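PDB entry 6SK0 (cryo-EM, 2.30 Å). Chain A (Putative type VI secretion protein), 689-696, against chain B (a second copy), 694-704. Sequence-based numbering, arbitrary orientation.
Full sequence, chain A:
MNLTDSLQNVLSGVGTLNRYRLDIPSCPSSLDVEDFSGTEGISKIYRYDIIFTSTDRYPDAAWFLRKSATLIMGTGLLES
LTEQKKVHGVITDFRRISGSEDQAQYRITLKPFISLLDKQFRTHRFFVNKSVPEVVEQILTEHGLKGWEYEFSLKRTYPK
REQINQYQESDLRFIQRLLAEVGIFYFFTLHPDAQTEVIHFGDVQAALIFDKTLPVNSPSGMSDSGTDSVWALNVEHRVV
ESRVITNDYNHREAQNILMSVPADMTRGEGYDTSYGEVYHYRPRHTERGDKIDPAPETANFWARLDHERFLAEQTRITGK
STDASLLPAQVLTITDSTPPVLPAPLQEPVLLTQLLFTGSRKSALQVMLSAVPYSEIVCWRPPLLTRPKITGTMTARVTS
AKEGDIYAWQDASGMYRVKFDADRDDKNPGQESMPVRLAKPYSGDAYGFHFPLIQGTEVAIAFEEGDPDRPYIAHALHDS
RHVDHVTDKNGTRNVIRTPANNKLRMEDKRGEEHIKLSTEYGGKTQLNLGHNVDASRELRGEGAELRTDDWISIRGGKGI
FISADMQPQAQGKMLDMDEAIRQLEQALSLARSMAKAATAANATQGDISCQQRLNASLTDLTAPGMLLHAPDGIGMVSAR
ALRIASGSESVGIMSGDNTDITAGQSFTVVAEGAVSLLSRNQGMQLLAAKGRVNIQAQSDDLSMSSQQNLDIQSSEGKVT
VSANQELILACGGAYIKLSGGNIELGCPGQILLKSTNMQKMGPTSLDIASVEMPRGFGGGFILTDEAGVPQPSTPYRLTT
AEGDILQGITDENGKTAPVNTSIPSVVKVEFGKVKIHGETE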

ATOM      1  N   ALA A 689      15.984  -4.242 -16.721  1.00 38.77           N
ATOM      2  CA  ALA A 689      16.976  -5.274 -16.985  1.00 38.77           C
ATOM      3  C   ALA A 689      16.768  -5.871 -18.367  1.00 38.77           C
ATOM      4  O   ALA A 689      17.728  -6.080 -19.112  1.00 38.77           O
ATOM      5  CB  ALA A 689      16.915  -6.353 -15.911  1.00 38.77           C
ATOM      6  N   LYS A 690      15.520  -6.133 -18.725  1.00 40.29           N
ATOM      7  CA  LYS A 690      15.141  -6.541 -20.063  1.00 40.29           C
ATOM      8  C   LYS A 690      13.911  -5.755 -20.470  1.00 40.29           C
ATOM      9  O   LYS A 690      13.200  -5.203 -19.632  1.00 40.29           O
ATOM     10  CB  LYS A 690      14.846  -8.040 -20.154  1.00 40.29           C
ATOM     11  CG  LYS A 690      15.985  -8.925 -19.743  1.00 40.29           C
ATOM     12  CD  LYS A 690      15.553 -10.373 -19.731  1.00 40.29           C
ATOM     13  CE  LYS A 690      16.642 -11.258 -19.183  1.00 40.29           C
ATOM     14  NZ  LYS A 690      16.228 -12.685 -19.187  1.00 40.29           N
ATOM     15  N   GLY A 691      13.665  -5.718 -21.765  1.00 39.95           N
ATOM     16  CA  GLY A 691      12.515  -5.024 -22.290  1.00 39.95           C
ATOM     17  C   GLY A 691      12.795  -3.560 -22.579  1.00 39.95           C
ATOM     18  O   GLY A 691      13.689  -2.938 -22.016  1.00 39.95           O
ATOM     19  N   ARG A 692      11.982  -3.012 -23.465  1.00 41.51           N
ATOM     20  CA  ARG A 692      12.158  -1.650 -23.936  1.00 41.51           C
ATOM     21  C   ARG A 692      11.806  -0.637 -22.850  1.00 41.51           C
ATOM     22  O   ARG A 692      10.839  -0.810 -22.107  1.00 41.51           O
ATOM     23  CB  ARG A 692      11.283  -1.442 -25.167  1.00 41.51           C
ATOM     24  CG  ARG A 692      11.393  -0.109 -25.842  1.00 41.51           C
ATOM     25  CD  ARG A 692      10.669  -0.157 -27.178  1.00 41.51           C
ATOM     26  NE  ARG A 692      10.316   1.169 -27.668  1.00 41.51           N
ATOM     27  CZ  ARG A 692       9.115   1.718 -27.537  1.00 41.51           C
ATOM     28  NH1 ARG A 692       8.144   1.057 -26.926  1.00 41.51           N
ATOM     29  NH2 ARG A 692       8.886   2.931 -28.018  1.00 41.51           N
ATOM     30  N   VAL A 693      12.606   0.415 -22.747  1.00 37.64           N
ATOM     31  CA  VAL A 693      12.271   1.576 -21.934  1.00 37.64           C
ATOM     32  C   VAL A 693      11.649   2.614 -22.849  1.00 37.64           C
ATOM     33  O   VAL A 693      12.264   3.040 -23.832  1.00 37.64           O
ATOM     34  CB  VAL A 693      13.497   2.143 -21.207  1.00 37.64           C
ATOM     35  CG1 VAL A 693      13.154   3.468 -20.557  1.00 37.64           C
ATOM     36  CG2 VAL A 693      14.001   1.169 -20.183  1.00 37.64           C
ATOM     37  N   ASN A 694      10.428   3.017 -22.532  1.00 38.22           N
ATOM     38  CA  ASN A 694       9.691   3.977 -23.335  1.00 38.22           C
ATOM     39  C   ASN A 694       9.262   5.133 -22.446  1.00 38.22           C
ATOM     40  O   ASN A 694       8.517   4.937 -21.482  1.00 38.22           O
ATOM     41  CB  ASN A 694       8.482   3.321 -24.003  1.00 38.22           C
ATOM     42  CG  ASN A 694       7.758   4.261 -24.923  1.00 38.22           C
ATOM     43  OD1 ASN A 694       6.535   4.276 -24.974  1.00 38.22           O
ATOM     44  ND2 ASN A 694       8.512   5.065 -25.654  1.00 38.22           N
ATOM     45  N   ILE A 695       9.733   6.326 -22.772  1.00 37.48           N
ATOM     46  CA  ILE A 695       9.416   7.542 -22.042  1.00 37.48           C
ATOM     47  C   ILE A 695       8.773   8.502 -23.030  1.00 37.48           C
ATOM     48  O   ILE A 695       9.405   8.902 -24.014  1.00 37.48           O
ATOM     49  CB  ILE A 695      10.659   8.160 -21.398  1.00 37.48           C
ATOM     50  CG1 ILE A 695      11.332   7.136 -20.489  1.00 37.48           C
ATOM     51  CG2 ILE A 695      10.301   9.426 -20.651  1.00 37.48           C
ATOM     52  CD1 ILE A 695      12.664   7.550 -19.997  1.00 37.48           C
ATOM     53  N   GLN A 696       7.524   8.872 -22.777  1.00 38.83           N
ATOM     54  CA  GLN A 696       6.753   9.671 -23.716  1.00 38.83           C
ATOM     55  C   GLN A 696       6.001  10.783 -23.013  1.00 38.83           C
ATOM     56  O   GLN A 696       5.284  10.536 -22.039  1.00 38.83           O
ATOM     57  CB  GLN A 696       5.743   8.829 -24.475  1.00 38.83           C
ATOM     58  CG  GLN A 696       6.312   7.751 -25.309  1.00 38.83           C
ATOM     59  CD  GLN A 696       5.283   7.180 -26.241  1.00 38.83           C
ATOM     60  OE1 GLN A 696       4.570   7.914 -26.916  1.00 38.83           O
ATOM     61  NE2 GLN A 696       5.185   5.865 -26.275  1.00 38.83           N
TER
ATOM     62  N   ASN B 694      19.734   7.760 -13.272  1.00 37.59           N
ATOM     63  CA  ASN B 694      20.198   6.731 -14.185  1.00 37.59           C
ATOM     64  C   ASN B 694      18.993   6.040 -14.799  1.00 37.59           C
ATOM     65  O   ASN B 694      18.184   5.442 -14.084  1.00 37.59           O
ATOM     66  CB  ASN B 694      21.101   5.727 -13.467  1.00 37.59           C
ATOM     67  CG  ASN B 694      21.681   4.709 -14.405  1.00 37.59           C
ATOM     68  OD1 ASN B 694      21.778   3.532 -14.080  1.00 37.59           O
ATOM     69  ND2 ASN B 694      22.066   5.154 -15.590  1.00 37.59           N
ATOM     70  N   ILE B 695      18.877   6.125 -16.115  1.00 36.50           N
ATOM     71  CA  ILE B 695      17.796   5.513 -16.869  1.00 36.50           C
ATOM     72  C   ILE B 695      18.430   4.564 -17.871  1.00 36.50           C
ATOM     73  O   ILE B 695      19.195   4.995 -18.743  1.00 36.50           O
ATOM     74  CB  ILE B 695      16.928   6.561 -17.570  1.00 36.50           C
ATOM     75  CG1 ILE B 695      16.387   7.553 -16.545  1.00 36.50           C
ATOM     76  CG2 ILE B 695      15.816   5.897 -18.352  1.00 36.50           C
ATOM     77  CD1 ILE B 695      15.727   8.736 -17.141  1.00 36.50           C
ATOM     78  N   GLN B 696      18.123   3.279 -17.754  1.00 38.37           N
ATOM     79  CA  GLN B 696      18.771   2.256 -18.559  1.00 38.37           C
ATOM     80  C   GLN B 696      17.769   1.258 -19.100  1.00 38.37           C
ATOM     81  O   GLN B 696      16.968   0.701 -18.345  1.00 38.37           O
ATOM     82  CB  GLN B 696      19.813   1.488 -17.763  1.00 38.37           C
ATOM     83  CG  GLN B 696      20.935   2.296 -17.242  1.00 38.37           C
ATOM     84  CD  GLN B 696      22.049   1.423 -16.741  1.00 38.37           C
ATOM     85  OE1 GLN B 696      22.467   0.490 -17.416  1.00 38.37           O
ATOM     86  NE2 GLN B 696      22.526   1.707 -15.545  1.00 38.37           N
ATOM     87  N   ALA B 697      17.837   1.023 -20.404  1.00 39.00           N
ATOM     88  CA  ALA B 697      17.373  -0.225 -21.000  1.00 39.00           C
ATOM     89  C   ALA B 697      18.604  -1.115 -21.080  1.00 39.00           C
ATOM     90  O   ALA B 697      19.354  -1.094 -22.055  1.00 39.00           O
ATOM     91  CB  ALA B 697      16.736   0.013 -22.360  1.00 39.00           C
ATOM     92  N   GLN B 698      18.823  -1.896 -20.025  1.00 40.99           N
ATOM     93  CA  GLN B 698      20.075  -2.619 -19.865  1.00 40.99           C
ATOM     94  C   GLN B 698      20.301  -3.677 -20.934  1.00 40.99           C
ATOM     95  O   GLN B 698      21.450  -4.042 -21.184  1.00 40.99           O
ATOM     96  CB  GLN B 698      20.137  -3.251 -18.480  1.00 40.99           C
ATOM     97  CG  GLN B 698      20.239  -2.226 -17.382  1.00 40.99           C
ATOM     98  CD  GLN B 698      20.242  -2.833 -16.004  1.00 40.99           C
ATOM     99  OE1 GLN B 698      19.836  -3.972 -15.816  1.00 40.99           O
ATOM    100  NE2 GLN B 698      20.698  -2.070 -15.029  1.00 40.99           N
ATOM    101  N   SER B 699      19.251  -4.169 -21.576  1.00 41.54           N
ATOM    102  CA  SER B 699      19.443  -5.152 -22.630  1.00 41.54           C
ATOM    103  C   SER B 699      18.495  -4.934 -23.799  1.00 41.54           C
ATOM    104  O   SER B 699      18.174  -5.882 -24.517  1.00 41.54           O
ATOM    105  CB  SER B 699      19.282  -6.572 -22.081  1.00 41.54           C
ATOM    106  OG  SER B 699      17.919  -6.886 -21.869  1.00 41.54           O
ATOM    107  N   ASP B 700      18.044  -3.709 -24.024  1.00 41.63           N
ATOM    108  CA  ASP B 700      17.004  -3.480 -25.017  1.00 41.63           C
ATOM    109  C   ASP B 700      17.096  -2.044 -25.522  1.00 41.63           C
ATOM    110  O   ASP B 700      18.065  -1.331 -25.252  1.00 41.63           O
ATOM    111  CB  ASP B 700      15.629  -3.791 -24.421  1.00 41.63           C
ATOM    112  CG  ASP B 700      14.619  -4.201 -25.460  1.00 41.63           C
ATOM    113  OD1 ASP B 700      14.255  -3.367 -26.312  1.00 41.63           O
ATOM    114  OD2 ASP B 700      14.177  -5.363 -25.424  1.00 41.63           O
ATOM    115  N   ASP B 701      16.078  -1.630 -26.264  1.00 40.89           N
ATOM    116  CA  ASP B 701      15.965  -0.275 -26.771  1.00 40.89           C
ATOM    117  C   ASP B 701      15.460   0.677 -25.697  1.00 40.89           C
ATOM    118  O   ASP B 701      14.663   0.314 -24.831  1.00 40.89           O
ATOM    119  CB  ASP B 701      14.998  -0.216 -27.951  1.00 40.89           C
ATOM    120  CG  ASP B 701      15.554  -0.833 -29.204  1.00 40.89           C
ATOM    121  OD1 ASP B 701      16.785  -0.926 -29.339  1.00 40.89           O
ATOM    122  OD2 ASP B 701      14.751  -1.221 -30.073  1.00 40.89           O
ATOM    123  N   LEU B 702      15.913   1.917 -25.781  1.00 37.35           N
ATOM    124  CA  LEU B 702      15.316   3.016 -25.048  1.00 37.35           C
ATOM    125  C   LEU B 702      14.752   4.004 -26.050  1.00 37.35           C
ATOM    126  O   LEU B 702      15.438   4.400 -26.997  1.00 37.35           O
ATOM    127  CB  LEU B 702      16.320   3.702 -24.127  1.00 37.35           C
ATOM    128  CG  LEU B 702      15.712   4.784 -23.237  1.00 37.35           C
ATOM    129  CD1 LEU B 702      16.351   4.767 -21.863  1.00 37.35           C
ATOM    130  CD2 LEU B 702      15.828   6.156 -23.880  1.00 37.35           C
ATOM    131  N   SER B 703      13.512   4.403 -25.836  1.00 37.92           N
ATOM    132  CA  SER B 703      12.854   5.397 -26.661  1.00 37.92           C
ATOM    133  C   SER B 703      12.344   6.508 -25.762  1.00 37.92           C
ATOM    134  O   SER B 703      11.649   6.250 -24.776  1.00 37.92           O
ATOM    135  CB  SER B 703      11.722   4.772 -27.470  1.00 37.92           C
ATOM    136  OG  SER B 703      10.903   5.763 -28.041  1.00 37.92           O
ATOM    137  N   MET B 704      12.721   7.733 -26.083  1.00 38.76           N
ATOM    138  CA  MET B 704      12.279   8.910 -25.354  1.00 38.76           C
ATOM    139  C   MET B 704      11.703   9.878 -26.373  1.00 38.76           C
ATOM    140  O   MET B 704      12.417  10.346 -27.263  1.00 38.76           O
ATOM    141  CB  MET B 704      13.423   9.536 -24.571  1.00 38.76           C
ATOM    142  CG  MET B 704      13.198  10.973 -24.207  1.00 38.76           C
ATOM    143  SD  MET B 704      14.400  11.550 -23.008  1.00 38.76           S
ATOM    144  CE  MET B 704      13.560  11.057 -21.532  1.00 38.76           C
TER

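Two copies of one chain meet here as a parallel pair of strands, and the residues that cover most surface, A:Ile695, A:Val693 and B:Ser703, show how backbone and side chains share the work. Strand 693-696 of chain A runs beside strand 702-704 of chain B with 1° between their directions, pairing A:Val693 with B:Leu702, A:Asn694 with B:Ser703 and A:Ile695 with B:Met704.

The backbone hydrogen bonds follow this register. A:Val693 N donates to B:Asp701 O (2.9 Å), B:Ser703 N to A:Val693 O (2.7 Å), and A:Ile695 N to B:Ser703 O (2.8 Å). Thus A:Val693 uses both its N and its O on the partner stretch, as B:Ser703 does on the partner strand, the staggered pattern expected of parallel pairing. Carbonyls also receive CA-H...O contacts, such as B:Met704 CA to A:Ile695 O at 3.2 Å.

On one face of the sheet the side chains are apolar. A:Val693, in its t rotamer, sets CG1 3.7 Å from B:Leu702 CD1, while its CG2 lies 3.7 Å from B:Ala697 CB; together its methyls bridge two segments of chain B, for CG1 also lies 4.2 Å from B:Ile695 CG2. A:Ile695 likewise spans two segments: CG2 sits 3.7 Å from B:Met704 CE, and CD1 reaches 3.9 Å from B:Ile695 CG2, the same sequence position in the other copy. The rule on this face is that each apolar residue of chain A packs against both its paired neighbour and strand 694-697.

The face bearing A:Asn694 and B:Ser703 is polar. A:Asn694 ND2 adds a weak hydrogen bond to B:Ser703 O (3.5 Å), and A:Arg692 NH2 comes within 3.4 Å of B:Ser703 CB.

Before the strand, B:Ser699 OG donates to A:Ala689 O (2.9 Å). At A:Gly691, phi 88° and psi 157° would jam a CB against the preceding carbonyl, so the backbone itself calls for glycine.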